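Local coordinates for protein spartin (Homo sapiens, PDB 4U7I) that acts as a lipophagy receptor and lipid transfer protein in lipid droplet turnover, and through its MIT domain binds the ESCRT-III protein IST1, at residues 65-68 / 69-73; 76-79 / 80-84. All blocks are in the same frame, centred on the assembly; numbering follows the deposited sequence.

Contact 1 of 2, residues 65-68 / 69-73; sequences WESA and RQMQQ
Residues W65 to Q73 run as one unbroken stretch of α-helix in which the amide of R69 reaches the carbonyl of W65 (N to O 2.8 Å), and the same i to i+4 bond joins Q70 to E66, M71 to S67 and Q72 to A68. R69 carries most of the side-chain contact. Its chain is bent at chi3 (-73°), which folds the guanidinium back over the preceding turn, so that W65 O lies under the centre of one face, 3.7 Å from the plane, with E66 N on the same side, offset toward the rim. At the end of the group, NH1 of R69 sits 3.8 Å from CB of W65, while NH2 of R69 touches the aliphatic CG of E66 at 3.3 Å. The carboxylate of E66 makes no salt bridge to it: OE2 of E66 stays 4.8 Å from NH2 of R69, and the two planes are turned 43° apart. All this belongs to the first turns of helix 63-90, the last helix of the three-helix MIT domain. R69 NH1 is hydrogen-bonded to the carbonyls of S55 and H60, tying the helix to the chain that leads into it, and the ring of W65 turns away to stack on H60 and pack against helix 5-29. One turn on, the side-chain amide of Q72 grips S55 OG and the carbonyls of G50 and I53. M71 leans to another side: its CG rests 3.3 Å from S67 O, and its side chain touches Y14 of helix 5-29.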
ATOM      1  N   TRP A  65     -15.652   6.987   8.976  1.00 36.12           N
ATOM      2  CA  TRP A  65     -14.598   6.363   9.769  1.00 33.70           C
ATOM      3  C   TRP A  65     -14.519   4.866   9.520  1.00 33.96           C
ATOM      4  O   TRP A  65     -13.436   4.288   9.536  1.00 28.85           O
ATOM      5  CB  TRP A  65     -14.802   6.634  11.254  1.00 31.48           C
ATOM      6  CG  TRP A  65     -14.227   7.959  11.678  1.00 35.16           C
ATOM      7  CD1 TRP A  65     -14.920   9.063  12.082  1.00 42.41           C
ATOM      8  CD2 TRP A  65     -12.843   8.319  11.710  1.00 41.83           C
ATOM      9  NE1 TRP A  65     -14.049  10.084  12.382  1.00 41.89           N
ATOM     10  CE2 TRP A  65     -12.768   9.652  12.157  1.00 43.57           C
ATOM     11  CE3 TRP A  65     -11.657   7.641  11.407  1.00 37.93           C
ATOM     12  CZ2 TRP A  65     -11.554  10.322  12.308  1.00 42.23           C
ATOM     13  CZ3 TRP A  65     -10.453   8.305  11.561  1.00 39.27           C
ATOM     14  CH2 TRP A  65     -10.411   9.633  12.005  1.00 39.80           C
ATOM     15  N   GLU A  66     -15.667   4.236   9.309  1.00 30.49           N
ATOM     16  CA  GLU A  66     -15.670   2.812   9.007  1.00 26.11           C
ATOM     17  C   GLU A  66     -14.923   2.577   7.705  1.00 30.53           C
ATOM     18  O   GLU A  66     -14.111   1.663   7.587  1.00 31.24           O
ATOM     19  CB  GLU A  66     -17.094   2.290   8.917  1.00 28.58           C
ATOM     20  CG  GLU A  66     -17.892   2.543  10.177  1.00 29.81           C
ATOM     21  CD  GLU A  66     -19.380   2.483   9.937  1.00 35.33           C
ATOM     22  OE1 GLU A  66     -19.786   2.094   8.819  1.00 35.64           O
ATOM     23  OE2 GLU A  66     -20.141   2.822  10.865  1.00 34.52           O
ATOM     24  N   SER A  67     -15.196   3.430   6.726  1.00 29.74           N
ATOM     25  CA  SER A  67     -14.532   3.338   5.440  1.00 27.54           C
ATOM     26  C   SER A  67     -13.031   3.578   5.598  1.00 30.67           C
ATOM     27  O   SER A  67     -12.210   2.923   4.947  1.00 28.65           O
ATOM     28  CB  SER A  67     -15.139   4.344   4.460  1.00 33.35           C
ATOM     29  OG  SER A  67     -14.514   4.252   3.194  1.00 51.10           O
ATOM     30  N   ALA A  68     -12.671   4.504   6.479  1.00 29.69           N
ATOM     31  CA  ALA A  68     -11.264   4.825   6.708  1.00 27.02           C
ATOM     32  C   ALA A  68     -10.544   3.646   7.351  1.00 31.13           C
ATOM     33  O   ALA A  68      -9.423   3.300   6.974  1.00 27.44           O
ATOM     34  CB  ALA A  68     -11.137   6.065   7.582  1.00 30.80           C
ATOM     35  N   ARG A  69     -11.194   3.020   8.323  1.00 27.73           N
ATOM     36  CA  ARG A  69     -10.588   1.849   8.949  1.00 24.65           C
ATOM     37  C   ARG A  69     -10.351   0.774   7.900  1.00 27.54           C
ATOM     38  O   ARG A  69      -9.298   0.133   7.888  1.00 30.66           O
ATOM     39  CB  ARG A  69     -11.469   1.315  10.089  1.00 26.02           C
ATOM     40  CG  ARG A  69     -11.414   2.191  11.337  1.00 28.94           C
ATOM     41  CD  ARG A  69     -12.182   1.583  12.517  1.00 25.01           C
ATOM     42  NE  ARG A  69     -13.635   1.653  12.383  1.00 27.43           N
ATOM     43  CZ  ARG A  69     -14.374   2.668  12.820  1.00 30.85           C
ATOM     44  NH1 ARG A  69     -13.795   3.697  13.429  1.00 31.92           N
ATOM     45  NH2 ARG A  69     -15.694   2.656  12.663  1.00 30.51           N
ATOM     46  N   GLN A  70     -11.312   0.575   7.007  1.00 25.87           N
ATOM     47  CA  GLN A  70     -11.165  -0.497   6.011  1.00 22.17           C
ATOM     48  C   GLN A  70     -10.037  -0.162   5.039  1.00 30.42           C
ATOM     49  O   GLN A  70      -9.308  -1.048   4.567  1.00 25.80           O
ATOM     50  CB  GLN A  70     -12.486  -0.735   5.273  1.00 31.69           C
ATOM     51  CG  GLN A  70     -13.587  -1.252   6.209  1.00 37.96           C
ATOM     52  CD  GLN A  70     -14.729  -1.929   5.485  1.00 61.31           C
ATOM     53  OE1 GLN A  70     -14.771  -1.956   4.256  1.00 77.53           O
ATOM     54  NE2 GLN A  70     -15.665  -2.490   6.249  1.00 66.06           N
ATOM     55  N   MET A  71      -9.875   1.120   4.750  1.00 25.03           N
ATOM     56  CA  MET A  71      -8.739   1.543   3.944  1.00 23.78           C
ATOM     57  C   MET A  71      -7.433   1.192   4.637  1.00 24.93           C
ATOM     58  O   MET A  71      -6.479   0.743   3.998  1.00 29.40           O
ATOM     59  CB  MET A  71      -8.796   3.042   3.673  1.00 27.03           C
ATOM     60  CG  MET A  71      -9.830   3.418   2.643  1.00 24.24           C
ATOM     61  SD  MET A  71      -9.702   5.171   2.234  1.00 32.08           S
ATOM     62  CE  MET A  71     -10.942   5.296   0.952  1.00 52.60           C
ATOM     63  N   GLN A  72      -7.385   1.402   5.950  1.00 25.53           N
ATOM     64  CA  GLN A  72      -6.163   1.116   6.682  1.00 25.52           C
ATOM     65  C   GLN A  72      -5.906  -0.381   6.744  1.00 28.35           C
ATOM     66  O   GLN A  72      -4.750  -0.810   6.726  1.00 28.04           O
ATOM     67  CB  GLN A  72      -6.229   1.701   8.084  1.00 24.72           C
ATOM     68  CG  GLN A  72      -6.190   3.225   8.102  1.00 26.05           C
ATOM     69  CD  GLN A  72      -6.418   3.766   9.495  1.00 27.23           C
ATOM     70  OE1 GLN A  72      -7.350   3.349  10.177  1.00 32.20           O
ATOM     71  NE2 GLN A  72      -5.564   4.685   9.932  1.00 26.57           N
ATOM     72  N   GLN A  73      -6.978  -1.172   6.818  1.00 25.08           N
ATOM     73  CA  GLN A  73      -6.850  -2.629   6.757  1.00 24.65           C
ATOM     74  C   GLN A  73      -6.126  -3.022   5.482  1.00 29.15           C
ATOM     75  O   GLN A  73      -5.159  -3.791   5.513  1.00 27.58           O
ATOM     76  CB  GLN A  73      -8.213  -3.325   6.797  1.00 27.87           C
ATOM     77  CG  GLN A  73      -8.092  -4.838   6.692  1.00 29.75           C
ATOM     78  CD  GLN A  73      -9.379  -5.581   6.972  1.00 39.34           C
ATOM     79  OE1 GLN A  73     -10.385  -4.997   7.391  1.00 44.92           O
ATOM     80  NE2 GLN A  73      -9.350  -6.892   6.756  1.00 33.95           N
TER

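Contact 2 of 2, residues 76-79 / 80-84; sequences KETL and QNVRT
T78 and V82 meet one turn apart on helix 63-90 in the tight part of the contact, their CG2 methyls 3.8 Å from each other, over a backbone bond from V82 N to T78 O that is short (2.8 Å) and nearly straight (168° at the hydrogen). V82 also packs on Y40 and I44 of helix 33-51, and both residues touch an aromatic side chain of the bound IST1 peptide. Beside them, chi1 of L79 (172°) swings its CG away from the backbone N, and the side chain runs alongside R83, pointing the same way; its CD1 lies over one face of the guanidinium and 3.8 Å from CD of R83.

The looser, wetter side belongs to E77 and N81. Their side chains come no nearer than 4.2 Å (CG of E77 to ND2 of N81), and water fills in: ND2 of N81 donates to two waters, one of which donates to OE2 of E77 while the other is hydrogen-bonded to OG1 of T78. N81 packs on a polar peptide side chain, and E77 OE2 makes a weak hydrogen bond to one. The peptide thus meets a mixed surface, hydrophobic at V82 and the T78 methyl, hydrated at E77, N81 and the T78 hydroxyl.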
ATOM      1  N   LYS A  76      -2.438  -1.988   5.477  1.00 24.77           N
ATOM      2  CA  LYS A  76      -1.537  -2.796   6.295  1.00 24.38           C
ATOM      3  C   LYS A  76      -1.158  -4.085   5.577  1.00 27.44           C
ATOM      4  O   LYS A  76      -0.016  -4.526   5.644  1.00 30.13           O
ATOM      5  CB  LYS A  76      -2.161  -3.119   7.657  1.00 28.67           C
ATOM      6  CG  LYS A  76      -2.141  -1.950   8.596  1.00 33.73           C
ATOM      7  CD  LYS A  76      -2.704  -2.316   9.947  1.00 42.27           C
ATOM      8  CE  LYS A  76      -4.198  -2.518   9.874  1.00 36.88           C
ATOM      9  NZ  LYS A  76      -4.730  -2.867  11.223  1.00 33.21           N
ATOM     10  N   GLU A  77      -2.119  -4.672   4.877  1.00 27.50           N
ATOM     11  CA  GLU A  77      -1.871  -5.910   4.151  1.00 27.17           C
ATOM     12  C   GLU A  77      -0.871  -5.666   3.024  1.00 28.90           C
ATOM     13  O   GLU A  77       0.065  -6.435   2.811  1.00 30.75           O
ATOM     14  CB  GLU A  77      -3.176  -6.462   3.595  1.00 35.38           C
ATOM     15  CG  GLU A  77      -3.027  -7.703   2.753  1.00 44.70           C
ATOM     16  CD  GLU A  77      -4.356  -8.391   2.524  1.00 64.00           C
ATOM     17  OE1 GLU A  77      -5.314  -8.079   3.265  1.00 73.06           O
ATOM     18  OE2 GLU A  77      -4.443  -9.236   1.608  1.00 67.91           O
ATOM     19  N   THR A  78      -1.077  -4.578   2.299  1.00 33.39           N
ATOM     20  CA  THR A  78      -0.204  -4.258   1.189  1.00 26.01           C
ATOM     21  C   THR A  78       1.173  -3.855   1.678  1.00 27.89           C
ATOM     22  O   THR A  78       2.182  -4.209   1.062  1.00 31.74           O
ATOM     23  CB  THR A  78      -0.830  -3.153   0.333  1.00 24.40           C
ATOM     24  OG1 THR A  78      -1.912  -3.731  -0.397  1.00 30.10           O
ATOM     25  CG2 THR A  78       0.175  -2.565  -0.642  1.00 27.49           C
ATOM     26  N   LEU A  79       1.229  -3.146   2.799  1.00 26.03           N
ATOM     27  CA  LEU A  79       2.523  -2.748   3.350  1.00 28.87           C
ATOM     28  C   LEU A  79       3.375  -3.988   3.635  1.00 26.22           C
ATOM     29  O   LEU A  79       4.575  -4.005   3.349  1.00 27.69           O
ATOM     30  CB  LEU A  79       2.342  -1.917   4.620  1.00 31.71           C
ATOM     31  CG  LEU A  79       3.609  -1.592   5.416  1.00 29.52           C
ATOM     32  CD1 LEU A  79       4.584  -0.750   4.606  1.00 33.14           C
ATOM     33  CD2 LEU A  79       3.265  -0.884   6.714  1.00 30.19           C
ATOM     34  N   GLN A  80       2.752  -5.028   4.180  1.00 30.76           N
ATOM     35  CA  GLN A  80       3.457  -6.288   4.408  1.00 30.39           C
ATOM     36  C   GLN A  80       4.001  -6.854   3.098  1.00 30.61           C
ATOM     37  O   GLN A  80       5.172  -7.212   3.008  1.00 31.90           O
ATOM     38  CB  GLN A  80       2.544  -7.322   5.064  1.00 38.79           C
ATOM     39  CG  GLN A  80       2.008  -6.915   6.413  1.00 43.74           C
ATOM     40  CD  GLN A  80       0.956  -7.889   6.913  1.00 48.05           C
ATOM     41  OE1 GLN A  80       0.866  -9.023   6.434  1.00 53.42           O
ATOM     42  NE2 GLN A  80       0.148  -7.448   7.869  1.00 47.98           N
ATOM     43  N   ASN A  81       3.152  -6.920   2.081  1.00 29.86           N
ATOM     44  CA  ASN A  81       3.573  -7.472   0.786  1.00 28.68           C
ATOM     45  C   ASN A  81       4.677  -6.659   0.109  1.00 26.37           C
ATOM     46  O   ASN A  81       5.624  -7.237  -0.438  1.00 25.04           O
ATOM     47  CB  ASN A  81       2.379  -7.590  -0.157  1.00 31.08           C
ATOM     48  CG  ASN A  81       1.342  -8.575   0.346  1.00 38.14           C
ATOM     49  OD1 ASN A  81       1.666  -9.502   1.089  1.00 35.36           O
ATOM     50  ND2 ASN A  81       0.091  -8.374  -0.042  1.00 33.85           N
ATOM     51  N   VAL A  82       4.555  -5.332   0.137  1.00 22.79           N
ATOM     52  CA  VAL A  82       5.568  -4.465  -0.482  1.00 24.03           C
ATOM     53  C   VAL A  82       6.899  -4.592   0.251  1.00 23.24           C
ATOM     54  O   VAL A  82       7.973  -4.668  -0.368  1.00 25.73           O
ATOM     55  CB  VAL A  82       5.132  -2.978  -0.497  1.00 25.95           C
ATOM     56  CG1 VAL A  82       6.235  -2.092  -1.068  1.00 26.69           C
ATOM     57  CG2 VAL A  82       3.860  -2.806  -1.318  1.00 26.66           C
ATOM     58  N   ARG A  83       6.843  -4.631   1.576  1.00 25.50           N
ATOM     59  CA  ARG A  83       8.078  -4.725   2.342  1.00 27.61           C
ATOM     60  C   ARG A  83       8.800  -6.044   2.060  1.00 27.67           C
ATOM     61  O   ARG A  83      10.035  -6.082   1.969  1.00 25.91           O
ATOM     62  CB  ARG A  83       7.790  -4.552   3.833  1.00 31.73           C
ATOM     63  CG  ARG A  83       7.689  -3.079   4.225  1.00 29.63           C
ATOM     64  CD  ARG A  83       7.529  -2.867   5.724  1.00 42.10           C
ATOM     65  NE  ARG A  83       8.068  -1.570   6.134  1.00 53.72           N
ATOM     66  CZ  ARG A  83       7.761  -0.951   7.270  1.00 51.73           C
ATOM     67  NH1 ARG A  83       6.901  -1.501   8.121  1.00 53.87           N
ATOM     68  NH2 ARG A  83       8.315   0.220   7.556  1.00 45.73           N
ATOM     69  N   THR A  84       8.030  -7.115   1.893  1.00 26.57           N
ATOM     70  CA  THR A  84       8.613  -8.413   1.557  1.00 25.96           C
ATOM     71  C   THR A  84       9.285  -8.359   0.185  1.00 28.26           C
ATOM     72  O   THR A  84      10.446  -8.756   0.028  1.00 30.73           O
ATOM     73  CB  THR A  84       7.557  -9.513   1.563  1.00 32.26           C
ATOM     74  OG1 THR A  84       7.095  -9.703   2.908  1.00 33.96           O
ATOM     75  CG2 THR A  84       8.134 -10.817   1.026  1.00 34.59           C
TER
HETATM   76  O   HOH W   1      -1.595 -10.516   1.018  1.00 42.00           O
HETATM   77  O   HOH W   2      -0.992  -6.155  -1.543  1.00 34.71           O

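Both contacts lie on helix 63-90, in series along the chain with centres about 17 Å apart, and both rest on ordinary i to i+4 backbone bonding. Contact 1 is the more peripheral: its centre lies about 13 Å from the centre of the chain, that of contact 2 about 7 Å. Its polar side chains R69 and Q72 are spent within the protein, fastening the start of the helix to the end of helix 33-51 and the loop after it, with helix 5-29 alongside. Contact 2 sits midway along the bundle: hydrophobic side chains pack on helix 33-51, while water-linked polar groups and methyls meet the bound peptide. Neither is wholly core, since each mixes buried and exposed residues.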